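Local coordinates for protein 3-alpha-hydroxysteroid dehydrogenase (Pseudomonas sp., PDB 2DKN) that catalyses the reversible oxidation of the 3-alpha-hydroxyl group of steroids to a ketone, with NAD(H) as coenzyme, at residues 108-113 with 179-184; 85-90 with 158-163; 72-77 with 192-197. One frame throughout, in Å; residues are numbered along the deposited sequence.

Interaction 1 (108-113 with 179-184); sequences AAVIVG and NVVAPG. With NAI (1,4-dihydronicotinamide adenine dinucleotide), chain C.
Four regularly spaced backbone hydrogen bonds tie 108-113 to 179-184 as parallel neighbours, the strand directions diverging by 31°. Both strands belong to the parallel Rossmann-fold sheet, 108-112 lying between 65-68 and 177-183. Asn179 bonds through N to Ala109 O and through O to Ile111 N, Ile111 O takes Val181 N (2.9 Å), and Gly113 N closes the ladder on Val181 O (2.7 Å). Ala109 O accepts a second bond from a water. Asn179 OD1 accepts from Ser238 N, and ND2 donates to Ile235 O and to that water, so both polar atoms of this buried amide have partners. Beta-branched residues suit these strands, both faces of which carry helices. Val110 and Val181 touch through CG1 and CG2 (3.8 Å) beneath helix 217-228; Ile111 and Val180 turn to the other face, against helices 79-102 and 149-166. Gly113 fits where it is because a beta carbon there would come very near Val180 CG1. At the C-terminal ends the strands meet the coenzyme. With CG1 anti to the backbone N (chi1 -179°), Val112 reaches the nicotinamide ribose, CG1 lying 3.3 Å from O4D of the NADH. The same methyl meets Pro183 CG at 3.8 Å, while Pro183 CB packs on the nicotinamide, 3.7 Å from C5N.

Interaction 2 (85-90 with 158-163); sequences VNYFGV and YAVTCL. With NAI (1,4-dihydronicotinamide adenine dinucleotide), chain C.
Ala159 O accepts the helical bond from Leu163 N at 2.9 Å and is also met from the other helix by Tyr87, whose CE1 lies 3.6 Å away. Tyr87 carries most of this contact. Its CG stands anti to the backbone N (chi1 -170°), which swings the ring out across helix 149-166 so that an edge, not a face, is presented to the backbone: Ala159 C and Val160 N both lie at that edge near the ring plane, with Val160 N 3.5 Å from Tyr87 CD1. The small methyl of Ala159 permits this close approach, its CB sitting 3.6 Å from Tyr87 CD1. Farther out, both methyls of Leu163 approach the phenol oxygen from one side, CD1 being 3.6 Å from Tyr87 OH. Met131 and Leu132 of helix 126-133 pack on the same tyrosine. With an alanine here, the ring that fills the space between Ala159 and Leu163 would be missing, which would probably open a gap between the helices and let the Leu163 side chain turn more freely. One turn along, Val90 CG1 meets Val160 CG2 at 3.6 Å, the two side chains crossing at about a right angle; compact branched residues suit this place, where the helices lean on the sheet. The short axes run 9.2 Å apart at 30°. Tyr158, turned away from helix 79-102, meets the ring of Phe255 of the second subunit, and Val85 touches the adenine of NADH. Asn86 OD1 accepts from Val72 N, and the side chain packs by Tyr153 and Lys157, the Tyr-x-x-x-Lys pair of the family, a setting typical of the short-chain dehydrogenase form of the Rossmann fold, with helices 79-102 and 149-166 side by side on one face of its sheet.

Interaction 3 (72-77 with 192-197); sequences VGVTAA and QASKAD
Val74 sets its methyl CG2 3.6 Å from Ser194 OG, the closest approach between loop 72-77 and helix 189-196, and the buried Ser194 makes this the tight part of the contact. Two waters bridge the segments beside Ser194. One accepts from Val74 N and pairs with Ser194 OG at 3.1 Å. A second lies 2.9 Å from Thr75 OG1 and also reaches Ser194 OG, which makes a weak bond to Leu190 O of its own helix as well. The exposed side belongs to Thr75, although more of its surface is covered. Its methyl CG2 lies against the end of helix 189-196 and the residue that follows it, 3.7 Å from Asp197 OD1 and as near to Ala193 O. Chi1 of 61° points CG2 away from its own carbonyl carbon and places OG1 beside Ala193, whose CB is 3.7 Å from it. A threonine suits the spot, since one branch can pack while the other stays hydrated; the short side chain of Ala193 admits it without crowding. Asp197 slides past Thr75 in the opposite direction, and its OD2 is engaged by Tyr200 N. The loop holds its shape through a type I turn from Gly73 to Ala76, with Ala76 N bonded to Gly73 O. Val72 touches the NADH, and the Ser194 side chain is about 7 Å from it. With two bridging waters and few direct apolar touches, the join is probably easier to rearrange than the buried core.

In the fold
Interactions 1 and 2 are buried near the centre of the chain, whereas interaction 3 lies at the surface, its centre about 16 Å from the centre of the chain. Interaction 1 is chiefly backbone bonding, with valine and isoleucine packing on both faces; interaction 2 is apolar helix packing laid on that sheet, and the two touch where Ile111 CG1 meets Val90 CG1 at 3.8 Å. Their segments alternate along the chain and both reach the NADH. Interaction 3 encloses both within its sequence loop and combines light packing with two water bridges. It joins interaction 2 through Asn86 OD1 and Val72 N, a probable hydrogen bond of 2.9 Å, but stays about 8 Å from interaction 1 at the nearest atoms.

Interaction 1 (108-113 with 179-184)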
loop_
_atom_site.group_PDB
_atom_site.type_symbol
_atom_site.label_atom_id
_atom_site.label_comp_id
_atom_site.label_asym_id
_atom_site.label_seq_id
_atom_site.Cartn_x
_atom_site.Cartn_y
_atom_site.Cartn_z
ATOM N N ALA A 108 -8.000 5.590 -13.861
ATOM C CA ALA A 108 -6.961 5.416 -12.853
ATOM C C ALA A 108 -5.782 4.723 -13.508
ATOM O O ALA A 108 -5.951 3.986 -14.474
ATOM C CB ALA A 108 -7.495 4.559 -11.725
ATOM N N ALA A 109 -4.596 4.958 -12.956
ATOM C CA ALA A 109 -3.378 4.335 -13.471
ATOM C C ALA A 109 -2.579 3.755 -12.303
ATOM O O ALA A 109 -2.674 4.242 -11.168
ATOM C CB ALA A 109 -2.541 5.351 -14.267
ATOM N N VAL A 110 -1.827 2.686 -12.574
ATOM C CA VAL A 110 -0.947 2.092 -11.565
ATOM C C VAL A 110 0.427 1.819 -12.170
ATOM O O VAL A 110 0.543 1.278 -13.294
ATOM C CB VAL A 110 -1.522 0.765 -10.966
ATOM C CG1 VAL A 110 -0.593 0.187 -9.897
ATOM C CG2 VAL A 110 -2.906 1.012 -10.336
ATOM N N ILE A 111 1.456 2.232 -11.430
ATOM C CA ILE A 111 2.826 1.882 -11.784
ATOM C C ILE A 111 3.242 0.718 -10.901
ATOM O O ILE A 111 3.006 0.737 -9.687
ATOM C CB ILE A 111 3.757 3.065 -11.528
ATOM C CG1 ILE A 111 3.390 4.232 -12.460
ATOM C CG2 ILE A 111 5.249 2.676 -11.700
ATOM C CD1 ILE A 111 4.121 5.532 -12.065
ATOM N N VAL A 112 3.850 -0.296 -11.503
ATOM C CA VAL A 112 4.440 -1.375 -10.707
ATOM C C VAL A 112 5.880 -0.994 -10.371
ATOM O O VAL A 112 6.764 -1.019 -11.238
ATOM C CB VAL A 112 4.382 -2.738 -11.412
ATOM C CG1 VAL A 112 4.993 -3.839 -10.500
ATOM C CG2 VAL A 112 2.921 -3.081 -11.745
ATOM N N GLY A 113 6.078 -0.598 -9.122
ATOM C CA GLY A 113 7.400 -0.249 -8.605
ATOM C C GLY A 113 8.134 -1.477 -8.087
ATOM O O GLY A 113 8.212 -2.515 -8.766
ATOM N N ASN A 179 -1.391 5.640 -8.666
ATOM C CA ASN A 179 -0.820 5.010 -7.491
ATOM C C ASN A 179 0.303 4.075 -7.899
ATOM O O ASN A 179 0.457 3.763 -9.077
ATOM C CB ASN A 179 -1.910 4.241 -6.736
ATOM C CG ASN A 179 -2.949 5.174 -6.139
ATOM O OD1 ASN A 179 -2.677 5.878 -5.167
ATOM N ND2 ASN A 179 -4.117 5.213 -6.731
ATOM N N VAL A 180 1.095 3.637 -6.934
ATOM C CA VAL A 180 2.176 2.677 -7.191
ATOM C C VAL A 180 1.965 1.435 -6.345
ATOM O O VAL A 180 1.591 1.544 -5.178
ATOM C CB VAL A 180 3.530 3.287 -6.784
ATOM C CG1 VAL A 180 4.689 2.287 -7.016
ATOM C CG2 VAL A 180 3.777 4.612 -7.521
ATOM N N VAL A 181 2.168 0.261 -6.945
ATOM C CA VAL A 181 2.230 -0.987 -6.186
ATOM C C VAL A 181 3.692 -1.379 -6.107
ATOM O O VAL A 181 4.402 -1.351 -7.110
ATOM C CB VAL A 181 1.348 -2.087 -6.844
ATOM C CG1 VAL A 181 1.637 -3.426 -6.269
ATOM C CG2 VAL A 181 -0.143 -1.738 -6.623
ATOM N N ALA A 182 4.143 -1.716 -4.908
ATOM C CA ALA A 182 5.539 -2.066 -4.688
ATOM C C ALA A 182 5.659 -3.513 -4.210
ATOM O O ALA A 182 5.548 -3.811 -3.004
ATOM C CB ALA A 182 6.188 -1.092 -3.695
ATOM N N PRO A 183 5.852 -4.432 -5.161
ATOM C CA PRO A 183 5.981 -5.845 -4.792
ATOM C C PRO A 183 7.322 -6.137 -4.125
ATOM O O PRO A 183 8.308 -5.433 -4.367
ATOM C CB PRO A 183 5.901 -6.587 -6.145
ATOM C CG PRO A 183 5.422 -5.570 -7.148
ATOM C CD PRO A 183 5.890 -4.221 -6.619
ATOM N N GLY A 184 7.329 -7.151 -3.260
ATOM C CA GLY A 184 8.557 -7.761 -2.800
ATOM C C GLY A 184 8.705 -8.912 -3.785
ATOM O O GLY A 184 8.276 -8.801 -4.936
HETATM P PA NAI C . 8.279 -10.706 -16.102
HETATM O O1A NAI C . 9.602 -10.723 -16.750
HETATM O O2A NAI C . 7.571 -11.999 -15.951
HETATM O O5B NAI C . 7.306 -9.709 -16.893
HETATM C C5B NAI C . 7.755 -8.460 -17.331
HETATM C C4B NAI C . 7.200 -8.246 -18.733
HETATM O O4B NAI C . 7.681 -6.975 -19.127
HETATM C C3B NAI C . 7.704 -9.278 -19.739
HETATM O O3B NAI C . 6.647 -9.785 -20.532
HETATM C C2B NAI C . 8.622 -8.435 -20.605
HETATM O O2B NAI C . 8.731 -8.876 -21.941
HETATM C C1B NAI C . 8.018 -7.032 -20.478
HETATM N N9A NAI C . 9.082 -6.100 -20.876
HETATM C C8A NAI C . 10.358 -6.003 -20.358
HETATM N N7A NAI C . 11.025 -5.073 -21.086
HETATM C C5A NAI C . 10.202 -4.600 -22.068
HETATM C C6A NAI C . 10.359 -3.665 -23.098
HETATM N N6A NAI C . 11.552 -3.114 -23.407
HETATM N N1A NAI C . 9.289 -3.415 -23.935
HETATM C C2A NAI C . 8.088 -4.071 -23.776
HETATM N N3A NAI C . 7.927 -4.994 -22.767
HETATM C C4A NAI C . 8.979 -5.257 -21.937
HETATM O O3 NAI C . 8.534 -9.976 -14.698
HETATM P PN NAI C . 7.460 -9.577 -13.565
HETATM O O1N NAI C . 6.073 -9.850 -13.978
HETATM O O2N NAI C . 7.944 -10.189 -12.314
HETATM O O5D NAI C . 7.720 -7.996 -13.502
HETATM C C5D NAI C . 6.661 -7.066 -13.679
HETATM C C4D NAI C . 7.071 -5.798 -12.941
HETATM O O4D NAI C . 7.157 -6.110 -11.555
HETATM C C3D NAI C . 8.445 -5.273 -13.349
HETATM O O3D NAI C . 8.368 -3.854 -13.392
HETATM C C2D NAI C . 9.328 -5.653 -12.162
HETATM O O2D NAI C . 10.374 -4.738 -11.991
HETATM C C1D NAI C . 8.339 -5.562 -11.009
HETATM N N1N NAI C . 8.770 -6.323 -9.804
HETATM C C2N NAI C . 8.944 -7.677 -9.880
HETATM C C3N NAI C . 9.337 -8.382 -8.754
HETATM C C7N NAI C . 9.473 -9.882 -8.816
HETATM O O7N NAI C . 10.014 -10.482 -7.690
HETATM N N7N NAI C . 9.081 -10.587 -9.895
HETATM C C4N NAI C . 9.549 -7.710 -7.534
HETATM C C5N NAI C . 9.324 -6.319 -7.466
HETATM C C6N NAI C . 8.939 -5.647 -8.618
HETATM O O HOH W 1 -4.636 3.791 -9.114
#

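Interaction 2 (85-90 with 158-163)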
loop_
_atom_site.group_PDB
_atom_site.type_symbol
_atom_site.label_atom_id
_atom_site.label_comp_id
_atom_site.label_asym_id
_atom_site.label_seq_id
_atom_site.Cartn_x
_atom_site.Cartn_y
_atom_site.Cartn_z
ATOM N N VAL A 85 13.857 1.236 -19.627
ATOM C CA VAL A 85 12.568 0.533 -19.542
ATOM C C VAL A 85 11.855 0.889 -18.244
ATOM O O VAL A 85 10.697 1.290 -18.265
ATOM C CB VAL A 85 12.704 -1.011 -19.633
ATOM C CG1 VAL A 85 11.311 -1.639 -19.712
ATOM C CG2 VAL A 85 13.460 -1.387 -20.851
ATOM N N ASN A 86 12.541 0.731 -17.114
ATOM C CA ASN A 86 11.859 0.852 -15.827
ATOM C C ASN A 86 11.410 2.259 -15.506
ATOM O O ASN A 86 10.421 2.447 -14.773
ATOM C CB ASN A 86 12.724 0.341 -14.677
ATOM C CG ASN A 86 12.936 -1.164 -14.729
ATOM O OD1 ASN A 86 12.460 -1.826 -15.644
ATOM N ND2 ASN A 86 13.646 -1.709 -13.731
ATOM N N TYR A 87 12.165 3.248 -15.986
ATOM C CA TYR A 87 11.753 4.629 -15.786
ATOM C C TYR A 87 11.045 5.201 -17.021
ATOM O O TYR A 87 9.856 5.547 -16.957
ATOM C CB TYR A 87 12.911 5.550 -15.376
ATOM C CG TYR A 87 12.386 6.895 -14.946
ATOM C CD1 TYR A 87 11.971 7.119 -13.626
ATOM C CD2 TYR A 87 12.253 7.931 -15.861
ATOM C CE1 TYR A 87 11.462 8.354 -13.232
ATOM C CE2 TYR A 87 11.744 9.152 -15.478
ATOM C CZ TYR A 87 11.350 9.362 -14.175
ATOM O OH TYR A 87 10.838 10.603 -13.821
ATOM N N PHE A 88 11.763 5.287 -18.132
ATOM C CA PHE A 88 11.254 5.995 -19.303
ATOM C C PHE A 88 10.169 5.235 -20.062
ATOM O O PHE A 88 9.281 5.858 -20.658
ATOM C CB PHE A 88 12.413 6.459 -20.207
ATOM C CG PHE A 88 13.223 7.555 -19.586
ATOM C CD1 PHE A 88 12.753 8.865 -19.601
ATOM C CD2 PHE A 88 14.407 7.269 -18.915
ATOM C CE1 PHE A 88 13.476 9.869 -18.984
ATOM C CE2 PHE A 88 15.144 8.280 -18.311
ATOM C CZ PHE A 88 14.678 9.567 -18.343
ATOM N N GLY A 89 10.200 3.900 -20.030
ATOM C CA GLY A 89 9.071 3.113 -20.578
ATOM C C GLY A 89 7.745 3.333 -19.829
ATOM O O GLY A 89 6.650 3.097 -20.355
ATOM N N VAL A 90 7.852 3.728 -18.567
ATOM C CA VAL A 90 6.699 4.085 -17.761
ATOM C C VAL A 90 6.328 5.546 -18.016
ATOM O O VAL A 90 5.186 5.874 -18.376
ATOM C CB VAL A 90 6.992 3.897 -16.247
ATOM C CG1 VAL A 90 5.816 4.445 -15.399
ATOM C CG2 VAL A 90 7.298 2.415 -15.937
ATOM N N TYR A 158 13.099 3.635 -7.497
ATOM C CA TYR A 158 12.985 4.808 -6.646
ATOM C C TYR A 158 12.451 6.005 -7.442
ATOM O O TYR A 158 11.461 6.625 -7.057
ATOM C CB TYR A 158 14.317 5.156 -5.957
ATOM C CG TYR A 158 14.219 6.442 -5.164
ATOM C CD1 TYR A 158 13.742 6.431 -3.855
ATOM C CD2 TYR A 158 14.552 7.664 -5.734
ATOM C CE1 TYR A 158 13.618 7.606 -3.128
ATOM C CE2 TYR A 158 14.417 8.857 -5.016
ATOM C CZ TYR A 158 13.943 8.816 -3.717
ATOM O OH TYR A 158 13.803 9.974 -2.970
ATOM N N ALA A 159 13.122 6.328 -8.541
ATOM C CA ALA A 159 12.764 7.478 -9.351
ATOM C C ALA A 159 11.319 7.419 -9.851
ATOM O O ALA A 159 10.599 8.420 -9.786
ATOM C CB ALA A 159 13.748 7.645 -10.529
ATOM N N VAL A 160 10.896 6.267 -10.361
ATOM C CA VAL A 160 9.560 6.177 -10.963
ATOM C C VAL A 160 8.492 6.274 -9.863
ATOM O O VAL A 160 7.392 6.769 -10.100
ATOM C CB VAL A 160 9.415 4.877 -11.808
ATOM C CG1 VAL A 160 9.120 3.635 -10.908
ATOM C CG2 VAL A 160 8.375 5.038 -12.903
ATOM N N THR A 161 8.820 5.810 -8.654
ATOM C CA THR A 161 7.897 5.962 -7.504
ATOM C C THR A 161 7.747 7.428 -7.103
ATOM O O THR A 161 6.620 7.918 -6.913
ATOM C CB THR A 161 8.316 5.030 -6.316
ATOM O OG1 THR A 161 8.374 3.677 -6.794
ATOM C CG2 THR A 161 7.299 5.088 -5.171
ATOM N N CYS A 162 8.880 8.133 -7.019
ATOM C CA CYS A 162 8.905 9.587 -6.795
ATOM C C CYS A 162 8.135 10.363 -7.844
ATOM O O CYS A 162 7.456 11.346 -7.537
ATOM C CB CYS A 162 10.343 10.110 -6.773
ATOM S SG CYS A 162 11.207 9.775 -5.211
ATOM N N LEU A 163 8.292 9.946 -9.091
ATOM C CA LEU A 163 7.597 10.553 -10.222
ATOM C C LEU A 163 6.080 10.536 -10.007
ATOM O O LEU A 163 5.416 11.574 -10.146
ATOM C CB LEU A 163 7.987 9.835 -11.530
ATOM C CG LEU A 163 7.217 10.286 -12.785
ATOM C CD1 LEU A 163 7.552 11.730 -13.082
ATOM C CD2 LEU A 163 7.477 9.370 -13.998
HETATM P PA NAI C . 8.279 -10.706 -16.102
HETATM O O1A NAI C . 9.602 -10.723 -16.750
HETATM O O2A NAI C . 7.571 -11.999 -15.951
HETATM O O5B NAI C . 7.306 -9.709 -16.893
HETATM C C5B NAI C . 7.755 -8.460 -17.331
HETATM C C4B NAI C . 7.200 -8.246 -18.733
HETATM O O4B NAI C . 7.681 -6.975 -19.127
HETATM C C3B NAI C . 7.704 -9.278 -19.739
HETATM O O3B NAI C . 6.647 -9.785 -20.532
HETATM C C2B NAI C . 8.622 -8.435 -20.605
HETATM O O2B NAI C . 8.731 -8.876 -21.941
HETATM C C1B NAI C . 8.018 -7.032 -20.478
HETATM N N9A NAI C . 9.082 -6.100 -20.876
HETATM C C8A NAI C . 10.358 -6.003 -20.358
HETATM N N7A NAI C . 11.025 -5.073 -21.086
HETATM C C5A NAI C . 10.202 -4.600 -22.068
HETATM C C6A NAI C . 10.359 -3.665 -23.098
HETATM N N6A NAI C . 11.552 -3.114 -23.407
HETATM N N1A NAI C . 9.289 -3.415 -23.935
HETATM C C2A NAI C . 8.088 -4.071 -23.776
HETATM N N3A NAI C . 7.927 -4.994 -22.767
HETATM C C4A NAI C . 8.979 -5.257 -21.937
HETATM O O3 NAI C . 8.534 -9.976 -14.698
HETATM P PN NAI C . 7.460 -9.577 -13.565
HETATM O O1N NAI C . 6.073 -9.850 -13.978
HETATM O O2N NAI C . 7.944 -10.189 -12.314
HETATM O O5D NAI C . 7.720 -7.996 -13.502
HETATM C C5D NAI C . 6.661 -7.066 -13.679
HETATM C C4D NAI C . 7.071 -5.798 -12.941
HETATM O O4D NAI C . 7.157 -6.110 -11.555
HETATM C C3D NAI C . 8.445 -5.273 -13.349
HETATM O O3D NAI C . 8.368 -3.854 -13.392
HETATM C C2D NAI C . 9.328 -5.653 -12.162
HETATM O O2D NAI C . 10.374 -4.738 -11.991
HETATM C C1D NAI C . 8.339 -5.562 -11.009
HETATM N N1N NAI C . 8.770 -6.323 -9.804
HETATM C C2N NAI C . 8.944 -7.677 -9.880
HETATM C C3N NAI C . 9.337 -8.382 -8.754
HETATM C C7N NAI C . 9.473 -9.882 -8.816
HETATM O O7N NAI C . 10.014 -10.482 -7.690
HETATM N N7N NAI C . 9.081 -10.587 -9.895
HETATM C C4N NAI C . 9.549 -7.710 -7.534
HETATM C C5N NAI C . 9.324 -6.319 -7.466
HETATM C C6N NAI C . 8.939 -5.647 -8.618
#

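Interaction 3 (72-77 with 192-197)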
loop_
_atom_site.group_PDB
_atom_site.type_symbol
_atom_site.label_atom_id
_atom_site.label_comp_id
_atom_site.label_asym_id
_atom_site.label_seq_id
_atom_site.Cartn_x
_atom_site.Cartn_y
_atom_site.Cartn_z
ATOM N N VAL A 72 12.506 -4.703 -16.244
ATOM C CA VAL A 72 13.577 -5.660 -16.283
ATOM C C VAL A 72 14.296 -5.612 -14.947
ATOM O O VAL A 72 14.253 -4.593 -14.225
ATOM C CB VAL A 72 14.562 -5.386 -17.459
ATOM C CG1 VAL A 72 13.872 -5.655 -18.804
ATOM C CG2 VAL A 72 15.130 -3.959 -17.383
ATOM N N GLY A 73 14.942 -6.726 -14.598
ATOM C CA GLY A 73 15.635 -6.808 -13.317
ATOM C C GLY A 73 17.136 -6.873 -13.474
ATOM O O GLY A 73 17.693 -6.472 -14.501
ATOM N N VAL A 74 17.802 -7.362 -12.437
ATOM C CA VAL A 74 19.254 -7.316 -12.412
ATOM C C VAL A 74 19.969 -8.138 -13.492
ATOM O O VAL A 74 21.167 -7.937 -13.693
ATOM C CB VAL A 74 19.810 -7.705 -11.021
ATOM C CG1 VAL A 74 19.300 -6.725 -9.974
ATOM C CG2 VAL A 74 19.428 -9.140 -10.677
ATOM N N THR A 75 19.268 -9.054 -14.162
ATOM C CA THR A 75 19.864 -9.795 -15.283
ATOM C C THR A 75 19.668 -9.128 -16.658
ATOM O O THR A 75 19.958 -9.735 -17.693
ATOM C CB THR A 75 19.408 -11.283 -15.327
ATOM O OG1 THR A 75 17.985 -11.357 -15.495
ATOM C CG2 THR A 75 19.797 -12.013 -14.032
ATOM N N ALA A 76 19.183 -7.883 -16.677
ATOM C CA ALA A 76 19.080 -7.121 -17.924
ATOM C C ALA A 76 20.453 -6.943 -18.562
ATOM O O ALA A 76 21.485 -7.025 -17.873
ATOM C CB ALA A 76 18.431 -5.727 -17.653
ATOM N N ALA A 77 20.442 -6.620 -19.858
ATOM C CA ALA A 77 21.645 -6.460 -20.679
ATOM C C ALA A 77 22.677 -5.527 -20.054
ATOM O O ALA A 77 23.884 -5.829 -20.002
ATOM C CB ALA A 77 21.253 -5.951 -22.079
ATOM N N GLN A 192 12.972 -15.822 -10.940
ATOM C CA GLN A 192 13.762 -17.051 -11.139
ATOM C C GLN A 192 15.144 -16.739 -11.743
ATOM O O GLN A 192 16.145 -17.363 -11.391
ATOM C CB GLN A 192 13.025 -18.094 -11.996
ATOM C CG GLN A 192 11.537 -18.360 -11.640
ATOM C CD GLN A 192 11.216 -18.395 -10.144
ATOM O OE1 GLN A 192 10.182 -17.850 -9.706
ATOM N NE2 GLN A 192 12.074 -19.048 -9.356
ATOM N N ALA A 193 15.183 -15.769 -12.649
ATOM C CA ALA A 193 16.424 -15.349 -13.283
ATOM C C ALA A 193 17.391 -14.749 -12.243
ATOM O O ALA A 193 18.592 -15.044 -12.246
ATOM C CB ALA A 193 16.121 -14.360 -14.413
ATOM N N SER A 194 16.863 -13.928 -11.333
ATOM C CA SER A 194 17.680 -13.363 -10.271
ATOM C C SER A 194 18.206 -14.439 -9.337
ATOM O O SER A 194 19.384 -14.412 -8.967
ATOM C CB SER A 194 16.879 -12.329 -9.473
ATOM O OG SER A 194 16.510 -11.264 -10.336
ATOM N N LYS A 195 17.338 -15.397 -8.980
ATOM C CA LYS A 195 17.695 -16.462 -8.037
ATOM C C LYS A 195 18.858 -17.311 -8.543
ATOM O O LYS A 195 19.650 -17.826 -7.751
ATOM C CB LYS A 195 16.498 -17.372 -7.754
ATOM C CG LYS A 195 15.519 -16.785 -6.742
ATOM C CD LYS A 195 14.101 -17.354 -6.906
ATOM C CE LYS A 195 13.905 -18.671 -6.198
ATOM N NZ LYS A 195 12.485 -19.128 -6.357
ATOM N N ALA A 196 18.934 -17.457 -9.863
ATOM C CA ALA A 196 19.933 -18.312 -10.503
ATOM C C ALA A 196 21.180 -17.550 -10.970
ATOM O O ALA A 196 22.147 -18.156 -11.443
ATOM C CB ALA A 196 19.302 -19.052 -11.673
ATOM N N ASP A 197 21.159 -16.227 -10.865
ATOM C CA ASP A 197 22.277 -15.399 -11.341
ATOM C C ASP A 197 23.519 -15.570 -10.469
ATOM O O ASP A 197 23.433 -15.481 -9.259
ATOM C CB ASP A 197 21.856 -13.926 -11.350
ATOM C CG ASP A 197 22.919 -13.011 -11.925
ATOM O OD1 ASP A 197 23.192 -13.123 -13.138
ATOM O OD2 ASP A 197 23.453 -12.163 -11.173
HETATM O O HOH W 2 16.021 -8.213 -10.227
HETATM O O HOH W 3 16.286 -10.348 -13.394
#